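Ribose ABC transporter, substrate binding protein (Conexibacter woesei, PDB 4KQ9) probably binds ribose or a related sugar in the periplasm and passes it to an ABC transporter for uptake into the cell. Local coordinates at residues V108-A113 with I272-I277; T132-N137 with E162-V167; T242-A247 with A291-C296. The protein carries 1 engineered substitution. All coordinates share one frame; numbering follows the deposited sequence. Where two conformers were deposited one is given.

Contact 1: V108-A113 with I272-I277; sequences VGSDFA and IFTPVI. With GOL (glycerol), chain B.
Asp111 lies against the ring of Phe273 from its CB outward. CB meets ring carbon CD1 of Phe273, 3.5 Å away. With CG anti to the backbone N (chi1 180°), CG comes over one face, 3.9 Å from Phe273 CE1; the carboxylate plane is 22° from the ring's and OD2 stands above the centre. Aspartate suits the N-cap position before helix 112-126: OD1 accepts weak bonds from Ala113 N, a capping bond, and Glu114 N. The backbones pair in parallel at Val108 and Ile272, Gly109 N donating to Ile272 O at 3.1 Å. Beyond it, Thr274 N donates to Gly109 O at 3.3 Å from above the carbonyl plane. Gly109 has backbone angles at which a CB would jam against the preceding carbonyl oxygen. Side chains of Val108 and Ile272 lie side by side, while Val108 CG1 crosses to Thr274 CG2 at 3.5 Å. A water accepts from Ser110 OG and Thr274 OG1 and donates to Pro275 O; Ser110 OG is also hydrogen-bonded to Gln245 NE2. O3 of a glycerol, probably from the crystallisation liquor, accepts a hydrogen bond from Asp111 N and donates one to Thr274 O. Two neighbouring strands leaving one lobe together as linkers are characteristic of the interdomain hinge of type I periplasmic binding proteins.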
loop_
_atom_site.group_PDB
_atom_site.type_symbol
_atom_site.label_atom_id
_atom_site.label_comp_id
_atom_site.label_asym_id
_atom_site.label_seq_id
_atom_site.Cartn_x
_atom_site.Cartn_y
_atom_site.Cartn_z
ATOM N N VAL A 108 4.805 6.548 8.534
ATOM C CA VAL A 108 5.405 5.257 8.274
ATOM C C VAL A 108 4.535 4.612 7.189
ATOM O O VAL A 108 3.313 4.427 7.382
ATOM C CB VAL A 108 5.410 4.379 9.546
ATOM C CG1 VAL A 108 5.804 2.949 9.276
ATOM C CG2 VAL A 108 6.367 4.924 10.571
ATOM N N GLY A 109 5.156 4.242 6.068
ATOM C CA GLY A 109 4.402 3.566 5.035
ATOM C C GLY A 109 5.145 3.560 3.699
ATOM O O GLY A 109 6.265 4.063 3.566
ATOM N N SER A 110 4.597 2.807 2.744
ATOM C CA SER A 110 5.322 2.572 1.498
ATOM C C SER A 110 5.574 3.875 0.756
ATOM O O SER A 110 4.829 4.818 0.888
ATOM C CB SER A 110 4.524 1.647 0.525
ATOM O OG SER A 110 4.188 0.461 1.125
ATOM N N ASP A 111 6.617 3.847 -0.062
ATOM C CA ASP A 111 6.910 4.871 -1.042
ATOM C C ASP A 111 6.224 4.478 -2.347
ATOM O O ASP A 111 6.724 3.613 -3.092
ATOM C CB ASP A 111 8.417 4.878 -1.257
ATOM C CG ASP A 111 8.875 5.921 -2.285
ATOM O OD1 ASP A 111 8.039 6.596 -2.906
ATOM O OD2 ASP A 111 10.114 6.028 -2.449
ATOM N N PHE A 112 5.079 5.076 -2.576
ATOM C CA PHE A 112 4.218 4.705 -3.685
ATOM C C PHE A 112 4.943 4.981 -5.028
ATOM O O PHE A 112 4.724 4.246 -5.967
ATOM C CB PHE A 112 2.896 5.444 -3.646
ATOM C CG PHE A 112 2.043 5.207 -2.408
ATOM C CD1 PHE A 112 1.980 3.982 -1.781
ATOM C CD2 PHE A 112 1.181 6.243 -1.956
ATOM C CE1 PHE A 112 1.185 3.780 -0.661
ATOM C CE2 PHE A 112 0.355 6.042 -0.852
ATOM C CZ PHE A 112 0.362 4.802 -0.194
ATOM N N ALA A 113 5.848 5.972 -5.078
ATOM C CA ALA A 113 6.662 6.273 -6.303
ATOM C C ALA A 113 7.627 5.203 -6.608
ATOM O O ALA A 113 7.842 4.861 -7.760
ATOM C CB ALA A 113 7.404 7.593 -6.122
ATOM N N ILE A 272 9.173 7.652 7.097
ATOM C CA ILE A 272 9.957 6.387 7.164
ATOM C C ILE A 272 9.312 5.455 6.132
ATOM O O ILE A 272 8.159 5.078 6.317
ATOM C CB ILE A 272 9.879 5.781 8.575
ATOM C CG1 ILE A 272 10.560 6.702 9.598
ATOM C CG2 ILE A 272 10.370 4.345 8.576
ATOM C CD1 ILE A 272 10.248 6.433 11.062
ATOM N N PHE A 273 10.022 5.215 5.011
ATOM C CA PHE A 273 9.574 4.341 3.946
ATOM C C PHE A 273 9.797 2.914 4.425
ATOM O O PHE A 273 10.843 2.597 4.967
ATOM C CB PHE A 273 10.401 4.570 2.697
ATOM C CG PHE A 273 10.282 5.936 2.133
ATOM C CD1 PHE A 273 9.071 6.450 1.760
ATOM C CD2 PHE A 273 11.409 6.715 1.950
ATOM C CE1 PHE A 273 8.966 7.737 1.195
ATOM C CE2 PHE A 273 11.321 7.996 1.376
ATOM C CZ PHE A 273 10.099 8.510 0.977
ATOM N N THR A 274 8.757 2.082 4.297
ATOM C CA THR A 274 8.756 0.714 4.690
ATOM C C THR A 274 9.067 -0.163 3.487
ATOM O O THR A 274 8.817 0.246 2.406
ATOM C CB THR A 274 7.382 0.364 5.338
ATOM O OG1 THR A 274 6.294 0.852 4.543
ATOM C CG2 THR A 274 7.272 1.068 6.705
ATOM N N PRO A 275 9.616 -1.346 3.707
ATOM C CA PRO A 275 10.007 -2.238 2.643
ATOM C C PRO A 275 8.832 -2.681 1.772
ATOM O O PRO A 275 7.709 -2.764 2.209
ATOM C CB PRO A 275 10.627 -3.436 3.352
ATOM C CG PRO A 275 10.625 -3.182 4.759
ATOM C CD PRO A 275 9.850 -1.923 5.021
ATOM N N VAL A 276 9.114 -2.824 0.492
ATOM C CA VAL A 276 8.206 -3.479 -0.452
ATOM C C VAL A 276 8.988 -4.617 -1.120
ATOM O O VAL A 276 10.230 -4.531 -1.186
ATOM C CB VAL A 276 7.670 -2.506 -1.512
ATOM C CG1 VAL A 276 6.961 -1.337 -0.898
ATOM C CG2 VAL A 276 8.731 -2.029 -2.514
ATOM N N ILE A 277 8.280 -5.659 -1.545
ATOM C CA ILE A 277 8.853 -6.843 -2.142
ATOM C C ILE A 277 8.113 -7.175 -3.440
ATOM O O ILE A 277 6.898 -7.306 -3.413
ATOM C CB ILE A 277 8.805 -8.066 -1.228
ATOM C CG1 ILE A 277 9.681 -7.832 -0.007
ATOM C CG2 ILE A 277 9.397 -9.247 -1.949
ATOM C CD1 ILE A 277 9.770 -8.943 0.991
HETATM C C1 GOL B . 11.754 0.988 1.078
HETATM O O1 GOL B . 13.114 1.347 1.351
HETATM C C2 GOL B . 11.247 1.506 -0.273
HETATM O O2 GOL B . 11.333 2.930 -0.355
HETATM C C3 GOL B . 9.758 1.223 -0.469
HETATM O O3 GOL B . 8.912 1.881 0.484
HETATM O O HOH W 1 5.693 -1.016 2.728
#

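Contact 2: T132-N137 with E162-V167; sequences TVAMVN and EIVDDV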
loop_
_atom_site.group_PDB
_atom_site.type_symbol
_atom_site.label_atom_id
_atom_site.label_comp_id
_atom_site.label_asym_id
_atom_site.label_seq_id
_atom_site.Cartn_x
_atom_site.Cartn_y
_atom_site.Cartn_z
ATOM N N THR A 132 4.668 -1.806 -26.486
ATOM C CA THR A 132 3.983 -0.615 -25.982
ATOM C C THR A 132 3.272 -1.041 -24.677
ATOM O O THR A 132 3.126 -2.216 -24.415
ATOM C CB THR A 132 2.839 -0.180 -26.898
ATOM O OG1 THR A 132 2.014 -1.308 -27.140
ATOM C CG2 THR A 132 3.291 0.422 -28.271
ATOM N N VAL A 133 2.771 -0.075 -23.932
ATOM C CA VAL A 133 2.139 -0.334 -22.615
ATOM C C VAL A 133 0.862 0.505 -22.496
ATOM O O VAL A 133 0.765 1.596 -23.075
ATOM C CB VAL A 133 3.100 -0.007 -21.476
ATOM C CG1 VAL A 133 3.414 1.479 -21.451
ATOM C CG2 VAL A 133 2.492 -0.367 -20.106
ATOM N N ALA A 134 -0.110 0.009 -21.733
ATOM C CA ALA A 134 -1.234 0.767 -21.309
ATOM C C ALA A 134 -1.315 0.748 -19.794
ATOM O O ALA A 134 -0.799 -0.166 -19.113
ATOM C CB ALA A 134 -2.520 0.194 -21.881
HETATM N N MSE A 135 -1.957 1.784 -19.287
HETATM C CA MSE A 135 -2.065 1.986 -17.842
HETATM C C MSE A 135 -3.501 2.058 -17.496
HETATM O O MSE A 135 -4.253 2.869 -18.080
HETATM C CB MSE A 135 -1.284 3.273 -17.460
HETATM C CG MSE A 135 0.198 3.069 -17.666
HETATM SE SE MSE A 135 1.160 4.745 -17.102
HETATM C CE MSE A 135 0.661 4.799 -15.162
ATOM N N VAL A 136 -3.893 1.222 -16.552
ATOM C CA VAL A 136 -5.232 1.226 -15.972
ATOM C C VAL A 136 -5.106 1.650 -14.520
ATOM O O VAL A 136 -4.817 0.828 -13.602
ATOM C CB VAL A 136 -5.936 -0.141 -16.129
ATOM C CG1 VAL A 136 -7.309 -0.205 -15.388
ATOM C CG2 VAL A 136 -6.121 -0.505 -17.618
ATOM N N ASN A 137 -5.344 2.920 -14.305
ATOM C CA ASN A 137 -5.154 3.538 -13.010
ATOM C C ASN A 137 -6.432 3.396 -12.264
ATOM O O ASN A 137 -7.448 3.156 -12.889
ATOM C CB ASN A 137 -4.750 5.003 -13.131
ATOM C CG ASN A 137 -3.433 5.228 -13.852
ATOM O OD1 ASN A 137 -2.330 5.111 -13.260
ATOM N ND2 ASN A 137 -3.522 5.632 -15.118
ATOM N N GLU A 162 6.398 3.524 -25.406
ATOM C CA GLU A 162 5.243 4.308 -25.738
ATOM C C GLU A 162 4.029 3.836 -24.941
ATOM O O GLU A 162 3.719 2.654 -24.941
ATOM C CB GLU A 162 4.899 4.099 -27.212
ATOM C CG GLU A 162 3.667 4.859 -27.625
ATOM C CD GLU A 162 3.296 4.716 -29.113
ATOM O OE1 GLU A 162 3.829 3.851 -29.859
ATOM O OE2 GLU A 162 2.406 5.458 -29.501
ATOM N N ILE A 163 3.330 4.776 -24.335
ATOM C CA ILE A 163 2.115 4.460 -23.557
ATOM C C ILE A 163 0.959 4.766 -24.438
ATOM O O ILE A 163 0.780 5.916 -24.787
ATOM C CB ILE A 163 2.004 5.375 -22.345
ATOM C CG1 ILE A 163 3.223 5.153 -21.503
ATOM C CG2 ILE A 163 0.681 5.160 -21.614
ATOM C CD1 ILE A 163 3.356 6.213 -20.433
ATOM N N VAL A 164 0.179 3.759 -24.802
ATOM C CA VAL A 164 -0.866 3.913 -25.816
ATOM C C VAL A 164 -2.220 4.236 -25.270
ATOM O O VAL A 164 -3.058 4.697 -26.009
ATOM C CB VAL A 164 -1.010 2.692 -26.735
ATOM C CG1 VAL A 164 0.201 2.612 -27.654
ATOM C CG2 VAL A 164 -1.149 1.396 -25.965
ATOM N N ASP A 165 -2.454 3.945 -23.979
ATOM C CA ASP A 165 -3.700 4.270 -23.318
ATOM C C ASP A 165 -3.313 4.422 -21.839
ATOM O O ASP A 165 -2.476 3.711 -21.321
ATOM C CB ASP A 165 -4.739 3.145 -23.515
ATOM C CG ASP A 165 -5.946 3.539 -24.408
ATOM O OD1 ASP A 165 -6.349 4.757 -24.533
ATOM O OD2 ASP A 165 -6.518 2.603 -25.021
ATOM N N ASP A 166 -3.890 5.410 -21.200
ATOM C CA ASP A 166 -3.518 5.787 -19.868
ATOM C C ASP A 166 -4.801 6.295 -19.313
ATOM O O ASP A 166 -5.023 7.494 -19.456
ATOM C CB ASP A 166 -2.457 6.923 -19.930
ATOM C CG ASP A 166 -1.976 7.404 -18.533
ATOM O OD1 ASP A 166 -2.572 6.999 -17.503
ATOM O OD2 ASP A 166 -0.963 8.141 -18.461
ATOM N N VAL A 167 -5.593 5.409 -18.678
ATOM C CA VAL A 167 -6.934 5.639 -18.227
ATOM C C VAL A 167 -7.132 5.502 -16.702
ATOM O O VAL A 167 -6.335 4.861 -16.013
ATOM C CB VAL A 167 -7.949 4.710 -18.880
ATOM C CG1 VAL A 167 -7.905 4.819 -20.420
ATOM C CG2 VAL A 167 -7.770 3.282 -18.417
#
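Strands 132-136 and 162-167 pair as the two parallel strands of a beta-alpha-beta unit, joined by helix 143-159, at one edge of the four-stranded parallel sheet of the second lobe. Their axes run 4.6 Å apart and only 2° from parallel. The bonding starts regularly, with Val133 N donating to Glu162 O and Val133 O accepting from Val164 N at 2.8 Å. The next donor, Met135 N, then binds Asp165 O, one residue further than a regular pattern would give. Val164 is thus the extra residue of a beta bulge, and its psi of -20° marks the break. Its CG1 packs on Thr132 CG2 at 3.8 Å.

Branched residues suit both strands. Val133 CG1 lies beside Ile163 CG1 at 3.7 Å, on the same face as the selenomethionine Met135, whose selenium reaches toward Ile163 CD1. On the other face Ala134 CB meets Asp165 CB, the small alanine fitting under helix 174-187. Asp165 leads its carboxylate away from the pair to a salt bridge with Arg187. Asp166 reaches across instead, OD2 in a salt bridge with Arg153 and OD1 turned to Asn137.

At the C-terminal end Val167 O is gripped twice by Asn137, by backbone N at 2.8 Å and by ND2 at 3.1 Å, the amide nitrogen coming from above the carbonyl plane; ND2 also makes a weak bond to Asp166 OD1.

Contact 3: T242-A247 with A291-C296; sequences TVSQCA and AAWERC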
loop_
_atom_site.group_PDB
_atom_site.type_symbol
_atom_site.label_atom_id
_atom_site.label_comp_id
_atom_site.label_asym_id
_atom_site.label_seq_id
_atom_site.Cartn_x
_atom_site.Cartn_y
_atom_site.Cartn_z
ATOM N N THR A 242 3.558 -8.814 -9.086
ATOM C CA THR A 242 2.839 -8.001 -8.124
ATOM C C THR A 242 3.802 -7.500 -7.055
ATOM O O THR A 242 4.933 -8.036 -6.907
ATOM C CB THR A 242 1.685 -8.814 -7.506
ATOM O OG1 THR A 242 0.876 -7.971 -6.681
ATOM C CG2 THR A 242 2.181 -9.980 -6.687
ATOM N N VAL A 243 3.381 -6.517 -6.273
ATOM C CA VAL A 243 4.253 -5.941 -5.271
ATOM C C VAL A 243 3.544 -6.014 -3.911
ATOM O O VAL A 243 2.390 -5.557 -3.790
ATOM C CB VAL A 243 4.642 -4.504 -5.611
ATOM C CG1 VAL A 243 5.666 -3.910 -4.582
ATOM C CG2 VAL A 243 5.283 -4.475 -6.981
ATOM N N SER A 244 4.218 -6.563 -2.893
ATOM C CA SER A 244 3.716 -6.497 -1.479
ATOM C C SER A 244 4.166 -5.217 -0.783
ATOM O O SER A 244 5.323 -4.802 -0.938
ATOM C CB SER A 244 4.212 -7.665 -0.705
ATOM O OG SER A 244 3.922 -7.468 0.648
ATOM N N GLN A 245 3.231 -4.575 -0.070
ATOM C CA GLN A 245 3.541 -3.425 0.749
ATOM C C GLN A 245 3.848 -3.834 2.165
ATOM O O GLN A 245 3.941 -2.986 2.999
ATOM C CB GLN A 245 2.331 -2.526 0.767
ATOM C CG GLN A 245 2.063 -1.894 -0.578
ATOM C CD GLN A 245 0.963 -0.835 -0.445
ATOM O OE1 GLN A 245 -0.133 -1.007 -0.966
ATOM N NE2 GLN A 245 1.233 0.215 0.306
ATOM N N CYS A 246 3.975 -5.139 2.446
ATOM C CA CYS A 246 4.539 -5.635 3.715
ATOM C C CYS A 246 3.785 -5.135 4.948
ATOM O O CYS A 246 4.361 -4.505 5.838
ATOM C CB CYS A 246 5.985 -5.222 3.789
ATOM S SG CYS A 246 6.996 -6.016 2.498
ATOM N N ALA A 247 2.490 -5.380 4.946
ATOM C CA ALA A 247 1.570 -4.866 5.971
ATOM C C ALA A 247 2.013 -5.255 7.354
ATOM O O ALA A 247 1.999 -4.444 8.304
ATOM C CB ALA A 247 0.198 -5.406 5.714
ATOM N N ALA A 291 13.474 -15.265 4.265
ATOM C CA ALA A 291 13.341 -14.571 5.534
ATOM C C ALA A 291 12.800 -13.180 5.350
ATOM O O ALA A 291 12.067 -12.701 6.191
ATOM C CB ALA A 291 14.698 -14.529 6.218
ATOM N N ALA A 292 13.147 -12.505 4.255
ATOM C CA ALA A 292 12.626 -11.140 4.050
ATOM C C ALA A 292 11.132 -11.188 3.862
ATOM O O ALA A 292 10.404 -10.361 4.446
ATOM C CB ALA A 292 13.242 -10.488 2.882
ATOM N N TRP A 293 10.665 -12.176 3.114
ATOM C CA TRP A 293 9.199 -12.388 2.980
ATOM C C TRP A 293 8.557 -12.700 4.295
ATOM O O TRP A 293 7.435 -12.227 4.585
ATOM C CB TRP A 293 8.845 -13.451 1.959
ATOM C CG TRP A 293 7.402 -13.669 1.783
ATOM C CD1 TRP A 293 6.626 -14.603 2.379
ATOM C CD2 TRP A 293 6.530 -12.881 0.978
ATOM N NE1 TRP A 293 5.305 -14.471 1.977
ATOM C CE2 TRP A 293 5.224 -13.400 1.129
ATOM C CE3 TRP A 293 6.734 -11.791 0.135
ATOM C CZ2 TRP A 293 4.124 -12.887 0.425
ATOM C CZ3 TRP A 293 5.655 -11.271 -0.528
ATOM C CH2 TRP A 293 4.357 -11.824 -0.380
ATOM N N GLU A 294 9.203 -13.499 5.128
ATOM C CA GLU A 294 8.565 -13.769 6.406
ATOM C C GLU A 294 8.458 -12.521 7.327
ATOM O O GLU A 294 7.482 -12.379 8.048
ATOM C CB GLU A 294 9.330 -14.864 7.190
ATOM C CG GLU A 294 8.585 -15.120 8.508
ATOM C CD GLU A 294 9.217 -16.141 9.420
ATOM O OE1 GLU A 294 10.447 -16.322 9.341
ATOM O OE2 GLU A 294 8.474 -16.723 10.247
ATOM N N ARG A 295 9.487 -11.661 7.351
ATOM C CA ARG A 295 9.349 -10.401 8.063
ATOM C C ARG A 295 8.284 -9.508 7.428
ATOM O O ARG A 295 7.589 -8.765 8.126
ATOM C CB ARG A 295 10.690 -9.672 8.145
ATOM C CG ARG A 295 11.727 -10.414 8.968
ATOM C CD ARG A 295 13.019 -9.575 9.200
ATOM N NE ARG A 295 13.716 -9.354 7.936
ATOM C CZ ARG A 295 14.715 -10.112 7.484
ATOM N NH1 ARG A 295 15.161 -11.113 8.218
ATOM N NH2 ARG A 295 15.256 -9.880 6.294
ATOM N N CYS A 296 8.174 -9.545 6.105
ATOM C CA CYS A 296 7.281 -8.628 5.332
ATOM C C CYS A 296 5.787 -8.914 5.570
ATOM O O CYS A 296 5.000 -8.013 5.873
ATOM C CB CYS A 296 7.656 -8.739 3.836
ATOM S SG CYS A 296 6.530 -8.064 2.612
#
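Ser244, at the end of strand 241-244, is where the chain first meets helix 291-297: its CB rests 3.9 Å from Trp293 CZ3, at an oblique approach to the indole. Its OG lies 3.3 Å from Cys296 SG and accepts from Cys246 N at 2.9 Å, closing an ST turn. That hydroxyl is also hydrogen-bonded to Glu297, so a small polar residue fits well, serving the turn and the helix end at once. Gln245 turns away, its NE2 hydrogen-bonded to Ser110 OG. Cys246 follows with a left-handed backbone (phi 58°), and stands at the N-cap position before helix 247-264. Its SG is joined to Cys296 SG at 2.1 Å, in a disulfide whose chi3 of -87° is close to the relaxed right angle. On the helix side, SG of Cys296 is anti to its backbone N (chi1 166°), which carries the sulfur off the helix toward the turn. Both cysteines are buried, and both pack on Ile277. Ala247 opens its helix with a side chain packed on helix 20-35. Here a covalent staple fastens the C-terminal helix to a segment running between the lobes, one of the three linkers that make the hinge of a type I periplasmic binding protein.

In the fold
From the N terminus the chain builds most of the first lobe's six-stranded sheet, then leaves through 108-113 and helix 112-126 into the second lobe. There contact 2 closes a short loop, only 24 residues between its segments, nested wholly inside the long loop that contact 1 closes. The chain returns through 242-247 and adds strand 271-273 to the first sheet, completing contact 1, then crosses again through 272-277 to strand 277-280; helix 291-297 then completes contact 3. Contacts 1 and 3 therefore cross in sequence, and in space they touch, for instance through Ile277 O and Ser244 N. Together they tie all three linkers and the C-terminal helix at the hinge, whereas contact 2's centre lies about 24 Å from contact 1's.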